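Local coordinates for proximal thread matrix protein 1 (Mytilus galloprovincialis, PDB 4CN9) that binds zinc, at the MIDAS of one von Willebrand factor type A domain and at a second site, and probably serves as a collagen-binding matrix protein of the mussel byssus, at residues K147-N152 against H188-E193. Sequence-based numbering, arbitrary orientation.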
loop_
_atom_site.group_PDB
_atom_site.type_symbol
_atom_site.label_atom_id
_atom_site.label_comp_id
_atom_site.label_asym_id
_atom_site.label_seq_id
_atom_site.Cartn_x
_atom_site.Cartn_y
_atom_site.Cartn_z
ATOM N N LYS A 147 -11.879 -11.613 -7.315
ATOM C CA LYS A 147 -12.463 -11.518 -8.651
ATOM C C LYS A 147 -13.959 -11.261 -8.552
ATOM O O LYS A 147 -14.507 -10.370 -9.212
ATOM C CB LYS A 147 -12.213 -12.826 -9.398
ATOM C CG LYS A 147 -12.762 -12.878 -10.821
ATOM C CD LYS A 147 -12.517 -14.266 -11.424
ATOM C CE LYS A 147 -13.420 -14.534 -12.610
ATOM N NZ LYS A 147 -13.030 -13.709 -13.774
ATOM N N HIS A 148 -14.629 -12.046 -7.718
ATOM C CA HIS A 148 -16.066 -11.867 -7.505
ATOM C C HIS A 148 -16.392 -10.440 -7.026
ATOM O O HIS A 148 -17.366 -9.810 -7.471
ATOM C CB HIS A 148 -16.554 -12.911 -6.500
ATOM C CG HIS A 148 -18.026 -12.858 -6.233
ATOM N ND1 HIS A 148 -18.936 -13.636 -6.915
ATOM C CD2 HIS A 148 -18.749 -12.123 -5.352
ATOM C CE1 HIS A 148 -20.153 -13.394 -6.461
ATOM N NE2 HIS A 148 -20.067 -12.478 -5.512
ATOM N N VAL A 149 -15.567 -9.921 -6.122
ATOM C CA VAL A 149 -15.763 -8.571 -5.599
ATOM C C VAL A 149 -15.605 -7.519 -6.709
ATOM O O VAL A 149 -16.420 -6.610 -6.837
ATOM C CB VAL A 149 -14.813 -8.292 -4.406
ATOM C CG1 VAL A 149 -14.782 -6.816 -4.075
ATOM C CG2 VAL A 149 -15.247 -9.111 -3.181
ATOM N N ARG A 150 -14.570 -7.659 -7.526
ATOM C CA ARG A 150 -14.377 -6.733 -8.643
ATOM C C ARG A 150 -15.529 -6.788 -9.665
ATOM O O ARG A 150 -16.028 -5.759 -10.100
ATOM C CB ARG A 150 -13.054 -7.029 -9.350
ATOM C CG ARG A 150 -12.792 -6.115 -10.542
ATOM C CD ARG A 150 -11.450 -6.408 -11.194
ATOM N NE ARG A 150 -11.233 -7.832 -11.453
ATOM C CZ ARG A 150 -11.620 -8.481 -12.553
ATOM N NH1 ARG A 150 -12.269 -7.851 -13.522
ATOM N NH2 ARG A 150 -11.353 -9.777 -12.685
ATOM N N GLU A 151 -15.954 -7.994 -10.029
ATOM C CA GLU A 151 -16.922 -8.178 -11.104
ATOM C C GLU A 151 -18.387 -7.994 -10.663
ATOM O O GLU A 151 -19.222 -7.566 -11.451
ATOM C CB GLU A 151 -16.736 -9.569 -11.739
ATOM C CG GLU A 151 -15.386 -9.753 -12.444
ATOM C CD GLU A 151 -15.204 -11.123 -13.118
ATOM O OE1 GLU A 151 -15.946 -12.075 -12.814
ATOM O OE2 GLU A 151 -14.293 -11.246 -13.962
ATOM N N ASN A 152 -18.703 -8.317 -9.414
ATOM C CA ASN A 152 -20.090 -8.280 -8.948
ATOM C C ASN A 152 -20.357 -7.264 -7.844
ATOM O O ASN A 152 -21.297 -6.468 -7.935
ATOM C CB ASN A 152 -20.526 -9.661 -8.442
ATOM C CG ASN A 152 -20.598 -10.700 -9.549
ATOM O OD1 ASN A 152 -19.852 -10.646 -10.521
ATOM N ND2 ASN A 152 -21.511 -11.650 -9.402
ATOM N N HIS A 188 -4.432 -7.074 -8.064
ATOM C CA HIS A 188 -3.955 -6.009 -8.944
ATOM C C HIS A 188 -5.108 -5.362 -9.728
ATOM O O HIS A 188 -5.250 -4.150 -9.749
ATOM C CB HIS A 188 -2.903 -6.571 -9.914
ATOM C CG HIS A 188 -2.469 -5.599 -10.965
ATOM N ND1 HIS A 188 -1.522 -4.625 -10.732
ATOM C CD2 HIS A 188 -2.851 -5.451 -12.257
ATOM C CE1 HIS A 188 -1.342 -3.916 -11.831
ATOM N NE2 HIS A 188 -2.140 -4.392 -12.769
ATOM N N LYS A 189 -5.949 -6.178 -10.354
ATOM C CA LYS A 189 -7.072 -5.634 -11.121
ATOM C C LYS A 189 -8.043 -4.886 -10.211
ATOM O O LYS A 189 -8.579 -3.831 -10.555
ATOM C CB LYS A 189 -7.805 -6.749 -11.853
ATOM C CG LYS A 189 -7.000 -7.435 -12.937
ATOM C CD LYS A 189 -7.864 -8.531 -13.556
ATOM C CE LYS A 189 -7.195 -9.223 -14.707
ATOM N NZ LYS A 189 -8.056 -10.321 -15.257
ATOM N N LEU A 190 -8.265 -5.425 -9.024
ATOM C CA LEU A 190 -9.208 -4.800 -8.110
ATOM C C LEU A 190 -8.702 -3.427 -7.688
ATOM O O LEU A 190 -9.416 -2.421 -7.771
ATOM C CB LEU A 190 -9.436 -5.720 -6.900
ATOM C CG LEU A 190 -10.472 -5.291 -5.871
ATOM C CD1 LEU A 190 -11.850 -5.079 -6.506
ATOM C CD2 LEU A 190 -10.534 -6.339 -4.749
ATOM N N LYS A 191 -7.447 -3.366 -7.271
ATOM C CA LYS A 191 -6.882 -2.110 -6.799
ATOM C C LYS A 191 -6.763 -1.101 -7.949
ATOM O O LYS A 191 -6.855 0.103 -7.729
ATOM C CB LYS A 191 -5.536 -2.346 -6.096
ATOM C CG LYS A 191 -5.670 -3.099 -4.767
ATOM C CD LYS A 191 -4.323 -3.309 -4.026
ATOM C CE LYS A 191 -3.452 -4.330 -4.710
ATOM N NZ LYS A 191 -2.152 -4.554 -4.019
ATOM N N ALA A 192 -6.586 -1.593 -9.174
ATOM C CA ALA A 192 -6.487 -0.709 -10.339
ATOM C C ALA A 192 -7.792 0.065 -10.554
ATOM O O ALA A 192 -7.801 1.090 -11.226
ATOM C CB ALA A 192 -6.123 -1.511 -11.595
ATOM N N GLU A 193 -8.886 -0.421 -9.969
ATOM C CA GLU A 193 -10.187 0.223 -10.106
ATOM C C GLU A 193 -10.441 1.254 -9.019
ATOM O O GLU A 193 -11.557 1.730 -8.869
ATOM C CB GLU A 193 -11.301 -0.829 -10.100
ATOM C CG GLU A 193 -11.239 -1.771 -11.297
ATOM C CD GLU A 193 -12.484 -2.637 -11.449
ATOM O OE1 GLU A 193 -13.328 -2.637 -10.525
ATOM O OE2 GLU A 193 -12.619 -3.318 -12.496
#
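R150 of helix 142-153 reaches across to K189, L190 and E193 of helix 183-192 and its C-terminal turn, and gives the largest single share (115 Å²) of the 270 Å² buried between 147-152 and 188-193. The apolar part lies deepest. L190 holds CG anti to its backbone N, and CD1 presses on R150 CB at 3.7 Å and, more loosely, on V149 CG1 at 4.2 Å. V149 also packs on I57 and L59 of strand 54-61, and L190 on V195 of strand 195-202, so this layer faces the central sheet. Nearer the surface the aliphatic parts of the long polar chains meet. The R150 chain runs out anti through CG and CD, then bends at chi3 (48°), its NE lying 3.6 Å from K189 CB. The guanidinium is covered off-centre on both faces, by K189 CD on one and E151 CG on the other. E193 crosses R150 at about a right angle: its OE2 lies 3.4 Å from R150 CG, while the carboxylate and guanidinium planes stand 87° apart, and the two charged groups do not pair. R150 NH2 is salt-bridged to E186, one turn before K189 and L190, which ties the two helices together just outside 188-193, and within its own helix to E151 OE2 at 3.5 Å; that same oxygen takes a 2.8 Å bond from K147 NZ. These acids probably offset the repulsion from K189 NZ, 4.2 Å from R150 NH2. An alanine at R150 would probably leave E186 without its cationic mate and open a gap beside K189. The axes of 147-152 and 188-192 pass 9.4 Å apart at 35°; their helices are neighbours flanking the parallel strands of the Rossmann-like α/β sandwich of a von Willebrand factor type A domain, away from its zinc-occupied MIDAS.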